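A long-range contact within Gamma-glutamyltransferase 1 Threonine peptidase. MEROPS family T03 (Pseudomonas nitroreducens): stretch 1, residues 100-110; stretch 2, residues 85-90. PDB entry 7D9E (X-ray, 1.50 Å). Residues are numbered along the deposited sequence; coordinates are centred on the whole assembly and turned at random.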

ATOM      1  N   SER B 100       5.857   8.414   4.307  1.00 14.94           N
ATOM      2  CA  SER B 100       7.028   8.225   3.443  1.00 15.32           C
ATOM      3  C   SER B 100       6.850   8.914   2.093  1.00 13.19           C
ATOM      4  O   SER B 100       7.786   9.540   1.589  1.00 14.87           O
ATOM      5  CB  SER B 100       7.346   6.759   3.236  1.00 15.51           C
ATOM      6  OG  SER B 100       8.127   6.223   4.310  1.00 17.58           O
ATOM      7  N   ILE B 101       5.660   8.807   1.494  1.00 13.80           N
ATOM      8  CA  ILE B 101       5.405   9.528   0.249  1.00 14.75           C
ATOM      9  C   ILE B 101       5.585  11.036   0.442  1.00 16.41           C
ATOM     10  O   ILE B 101       6.210  11.710  -0.394  1.00 15.33           O
ATOM     11  CB  ILE B 101       4.025   9.167  -0.297  1.00 15.15           C
ATOM     12  CG1 ILE B 101       4.065   7.734  -0.785  1.00 16.32           C
ATOM     13  CG2 ILE B 101       3.617  10.137  -1.425  1.00 17.56           C
ATOM     14  CD1 ILE B 101       2.745   7.143  -1.138  1.00 18.78           C
ATOM     15  N   PHE B 102       5.048  11.581   1.542  1.00 15.83           N
ATOM     16  CA  PHE B 102       5.193  12.999   1.855  1.00 14.49           C
ATOM     17  C   PHE B 102       6.657  13.396   1.913  1.00 15.37           C
ATOM     18  O   PHE B 102       7.042  14.431   1.364  1.00 16.73           O
ATOM     19  CB  PHE B 102       4.503  13.252   3.196  1.00 17.11           C
ATOM     20  CG  PHE B 102       4.595  14.663   3.722  1.00 17.29           C
ATOM     21  CD1 PHE B 102       4.285  15.767   2.930  1.00 18.15           C
ATOM     22  CD2 PHE B 102       4.901  14.874   5.057  1.00 20.11           C
ATOM     23  CE1 PHE B 102       4.298  17.043   3.476  1.00 19.37           C
ATOM     24  CE2 PHE B 102       4.925  16.151   5.585  1.00 21.14           C
ATOM     25  CZ  PHE B 102       4.621  17.217   4.796  1.00 17.57           C
ATOM     26  N   GLN B 103       7.488  12.584   2.577  1.00 15.19           N
ATOM     27  CA  GLN B 103       8.906  12.906   2.664  1.00 14.26           C
ATOM     28  C   GLN B 103       9.550  12.887   1.289  1.00 15.49           C
ATOM     29  O   GLN B 103      10.306  13.792   0.946  1.00 15.97           O
ATOM     30  CB  GLN B 103       9.606  11.946   3.632  1.00 14.84           C
ATOM     31  CG  GLN B 103       9.290  12.289   5.098  1.00 16.44           C
ATOM     32  CD  GLN B 103       9.702  11.194   6.056  1.00 16.28           C
ATOM     33  OE1 GLN B 103      10.811  11.221   6.616  1.00 16.84           O
ATOM     34  NE2 GLN B 103       8.821  10.225   6.256  1.00 15.83           N
ATOM     35  N   VAL B 104       9.236  11.887   0.469  1.00 15.79           N
ATOM     36  CA  VAL B 104       9.822  11.860  -0.864  1.00 14.64           C
ATOM     37  C   VAL B 104       9.386  13.083  -1.670  1.00 14.73           C
ATOM     38  O   VAL B 104      10.198  13.692  -2.385  1.00 16.80           O
ATOM     39  CB  VAL B 104       9.527  10.537  -1.587  1.00 15.88           C
ATOM     40  CG1 VAL B 104      10.014  10.586  -3.034  1.00 16.92           C
ATOM     41  CG2 VAL B 104      10.186   9.355  -0.867  1.00 17.39           C
ATOM     42  N   LEU B 105       8.098  13.456  -1.579  1.00 15.35           N
ATOM     43  CA  LEU B 105       7.624  14.647  -2.284  1.00 16.95           C
ATOM     44  C   LEU B 105       8.351  15.893  -1.797  1.00 17.53           C
ATOM     45  O   LEU B 105       8.723  16.765  -2.599  1.00 19.20           O
ATOM     46  CB  LEU B 105       6.112  14.804  -2.106  1.00 17.05           C
ATOM     47  CG  LEU B 105       5.263  13.737  -2.782  1.00 19.60           C
ATOM     48  CD1 LEU B 105       3.805  13.906  -2.335  1.00 19.20           C
ATOM     49  CD2 LEU B 105       5.351  13.820  -4.286  1.00 20.70           C
ATOM     50  N   ASN B 106       8.531  16.016  -0.478  1.00 15.86           N
ATOM     51  CA  ASN B 106       9.287  17.155   0.037  1.00 17.39           C
ATOM     52  C   ASN B 106      10.706  17.164  -0.525  1.00 17.54           C
ATOM     53  O   ASN B 106      11.230  18.217  -0.890  1.00 19.69           O
ATOM     54  CB  ASN B 106       9.367  17.109   1.562  1.00 17.08           C
ATOM     55  CG  ASN B 106       8.019  17.330   2.228  1.00 20.24           C
ATOM     56  OD1 ASN B 106       7.057  17.751   1.599  1.00 20.85           O
ATOM     57  ND2 ASN B 106       7.985  17.113   3.527  1.00 20.15           N
ATOM     58  N   ASN B 107      11.327  15.992  -0.615  1.00 17.06           N
ATOM     59  CA  ASN B 107      12.707  15.911  -1.095  1.00 17.13           C
ATOM     60  C   ASN B 107      12.813  16.327  -2.555  1.00 20.41           C
ATOM     61  O   ASN B 107      13.772  17.010  -2.944  1.00 19.88           O
ATOM     62  CB  ASN B 107      13.185  14.475  -0.904  1.00 15.73           C
ATOM     63  CG  ASN B 107      13.275  14.097   0.552  1.00 16.57           C
ATOM     64  OD1 ASN B 107      13.119  14.953   1.429  1.00 17.82           O
ATOM     65  ND2 ASN B 107      13.539  12.826   0.827  1.00 18.92           N
ATOM     66  N   VAL B 108      11.846  15.916  -3.376  1.00 19.18           N
ATOM     67  CA  VAL B 108      11.851  16.281  -4.789  1.00 19.11           C
ATOM     68  C   VAL B 108      11.473  17.743  -4.988  1.00 20.39           C
ATOM     69  O   VAL B 108      12.133  18.464  -5.738  1.00 21.96           O
ATOM     70  CB  VAL B 108      10.902  15.349  -5.571  1.00 18.98           C
ATOM     71  CG1 VAL B 108      10.716  15.850  -6.993  1.00 21.17           C
ATOM     72  CG2 VAL B 108      11.404  13.922  -5.559  1.00 23.70           C
ATOM     73  N   TYR B 109      10.386  18.196  -4.354  1.00 19.77           N
ATOM     74  CA  TYR B 109       9.776  19.480  -4.688  1.00 19.68           C
ATOM     75  C   TYR B 109      10.236  20.645  -3.833  1.00 25.34           C
ATOM     76  O   TYR B 109      10.143  21.797  -4.277  1.00 29.93           O
ATOM     77  CB  TYR B 109       8.241  19.367  -4.647  1.00 21.53           C
ATOM     78  CG  TYR B 109       7.715  18.566  -5.796  1.00 21.46           C
ATOM     79  CD1 TYR B 109       7.523  19.173  -7.024  1.00 21.42           C
ATOM     80  CD2 TYR B 109       7.417  17.229  -5.678  1.00 22.40           C
ATOM     81  CE1 TYR B 109       7.055  18.465  -8.109  1.00 24.52           C
ATOM     82  CE2 TYR B 109       6.971  16.500  -6.764  1.00 20.18           C
ATOM     83  CZ  TYR B 109       6.776  17.118  -7.969  1.00 21.41           C
ATOM     84  OH  TYR B 109       6.336  16.458  -9.076  1.00 25.84           O
ATOM     85  N   ASP B 110      10.695  20.397  -2.615  1.00 22.18           N
ATOM     86  CA  ASP B 110      11.192  21.459  -1.756  1.00 24.28           C
ATOM     87  C   ASP B 110      12.703  21.469  -1.642  1.00 24.34           C
ATOM     88  O   ASP B 110      13.305  22.533  -1.711  1.00 28.17           O
ATOM     89  CB  ASP B 110      10.565  21.347  -0.362  1.00 22.99           C
ATOM     90  CG  ASP B 110       9.051  21.585  -0.387  1.00 33.85           C
ATOM     91  OD1 ASP B 110       8.514  21.981  -1.446  1.00 38.86           O
ATOM     92  OD2 ASP B 110       8.396  21.363   0.655  1.00 38.63           O
TER
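Stretch 2 (85-90) VSLVLG

Stretch 2, Val85 to Gly90, is largely extended, with Ser86 the exception at a psi of -30°, and it runs as a strand along one flank of the helix formed by residues 100-109. The two chain directions are close to antiparallel, 150° apart, and the axes come within 9.2 Å of each other. That spacing leaves room for a single layer of interlocking side chains and no hydrogen bond passes directly between the stretches. The helix is regular, each amide from Val104 to Asp110 bonding to the carbonyl four residues back, and the contact with the strand is made through the helix side chains.

From Leu87 on the strand alternates: Leu87 and Leu89 have CA-to-CB bonds directed toward the helix, while Val88, between them, makes no contact with it. Ser86, next to Leu87, also points toward the helix, where its psi interrupts the extended run. On the helix, Ile101, Val104, Leu105 and Tyr109 supply the touching atoms, a three-and-four spacing that keeps them on one side.

Leu89 is the main bump, with the largest covered area in the contact. Its chi1 of 77° (p) and chi2 of 171° (t) bring CD1 into a hollow among three helix side chains: Leu89 CD1 lies 3.9 Å from Val104 CG1, 4.2 Å from Ile101 CG2 and 4.4 Å from Leu105 CD2. One methyl thus fits a pocket spanning a full helical turn. The next knob along is Leu87, whose CD2 meets Leu105 CD2 at 3.9 Å and Tyr109 CE2 at 4.1 Å, approaching the ring obliquely. Leu105 is therefore shared: its CB leaves the helix sideways, but the end of its side chain comes nearer and touches both leucines.

At the Gly90 end the backbones draw closest, with CA of Ile101 and CA of Gly90 6.7 Å apart, against 9.4 Å between CA of Leu105 and CA of Leu87. Here the helix provides the bump: Ile101, in the m, t rotamer, rests its CD1 4.1 Å from Gly90 CA, directly against the strand backbone.

The far end closes differently. Tyr109 also starts sideways, and its long side chain spans the wider gap to bring OH within 4.0 Å of Leu87 CB. Tyr109 OH and Ser86 OG stand 3.6 Å apart without bonding directly; one water, 2.7 Å from Tyr109 OH and 2.7 Å from Ser86 OG, bridges them at this partly exposed margin. The design rule is compact: alternate strand leucines fill helix hollows, an isoleucine methyl rests on the backbone at Gly90, and a tyrosine with a water finishes the edge.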

ATOM      1  N   VAL B  85       2.100  13.694 -16.974  1.00 25.73           N
ATOM      2  CA  VAL B  85       2.680  13.034 -15.820  1.00 22.65           C
ATOM      3  C   VAL B  85       4.079  13.579 -15.574  1.00 22.93           C
ATOM      4  O   VAL B  85       4.878  13.751 -16.499  1.00 25.42           O
ATOM      5  CB  VAL B  85       2.711  11.521 -16.075  1.00 23.40           C
ATOM      6  CG1 VAL B  85       3.491  10.812 -14.992  1.00 22.12           C
ATOM      7  CG2 VAL B  85       1.291  10.982 -16.157  1.00 26.91           C
ATOM      8  N   SER B  86       4.376  13.832 -14.308  1.00 21.68           N
ATOM      9  CA  SER B  86       5.699  14.264 -13.887  1.00 20.70           C
ATOM     10  C   SER B  86       6.335  13.319 -12.880  1.00 19.65           C
ATOM     11  O   SER B  86       7.561  13.206 -12.874  1.00 21.16           O
ATOM     12  CB  SER B  86       5.642  15.668 -13.285  1.00 27.02           C
ATOM     13  OG  SER B  86       4.725  15.730 -12.216  1.00 31.21           O
ATOM     14  N   LEU B  87       5.552  12.634 -12.041  1.00 18.40           N
ATOM     15  CA  LEU B  87       6.132  11.739 -11.050  1.00 17.39           C
ATOM     16  C   LEU B  87       5.122  10.665 -10.711  1.00 20.52           C
ATOM     17  O   LEU B  87       3.951  10.971 -10.490  1.00 22.06           O
ATOM     18  CB  LEU B  87       6.515  12.518  -9.784  1.00 20.02           C
ATOM     19  CG  LEU B  87       7.316  11.739  -8.729  1.00 22.18           C
ATOM     20  CD1 LEU B  87       8.713  11.441  -9.252  1.00 23.30           C
ATOM     21  CD2 LEU B  87       7.369  12.523  -7.419  1.00 21.68           C
ATOM     22  N   VAL B  88       5.569   9.414 -10.673  1.00 17.77           N
ATOM     23  CA  VAL B  88       4.723   8.285 -10.301  1.00 17.53           C
ATOM     24  C   VAL B  88       5.417   7.598  -9.145  1.00 18.21           C
ATOM     25  O   VAL B  88       6.617   7.321  -9.232  1.00 17.63           O
ATOM     26  CB  VAL B  88       4.550   7.305 -11.472  1.00 15.57           C
ATOM     27  CG1 VAL B  88       3.525   6.237 -11.116  1.00 18.38           C
ATOM     28  CG2 VAL B  88       4.101   8.047 -12.732  1.00 17.69           C
ATOM     29  N   LEU B  89       4.688   7.374  -8.052  1.00 16.51           N
ATOM     30  CA  LEU B  89       5.339   6.797  -6.892  1.00 14.24           C
ATOM     31  C   LEU B  89       4.342   6.138  -5.952  1.00 14.36           C
ATOM     32  O   LEU B  89       3.150   6.431  -5.956  1.00 15.88           O
ATOM     33  CB  LEU B  89       6.191   7.819  -6.122  1.00 15.97           C
ATOM     34  CG  LEU B  89       5.492   8.843  -5.223  1.00 15.79           C
ATOM     35  CD1 LEU B  89       6.529   9.599  -4.382  1.00 20.29           C
ATOM     36  CD2 LEU B  89       4.676   9.843  -6.004  1.00 20.41           C
ATOM     37  N   GLY B  90       4.887   5.253  -5.126  1.00 14.44           N
ATOM     38  CA  GLY B  90       4.122   4.602  -4.078  1.00 14.52           C
ATOM     39  C   GLY B  90       5.054   3.707  -3.301  1.00 14.55           C
ATOM     40  O   GLY B  90       6.236   3.560  -3.639  1.00 14.51           O
TER
HETATM   41  O   HOH W   1       5.538  18.081 -11.088  1.00 27.36           O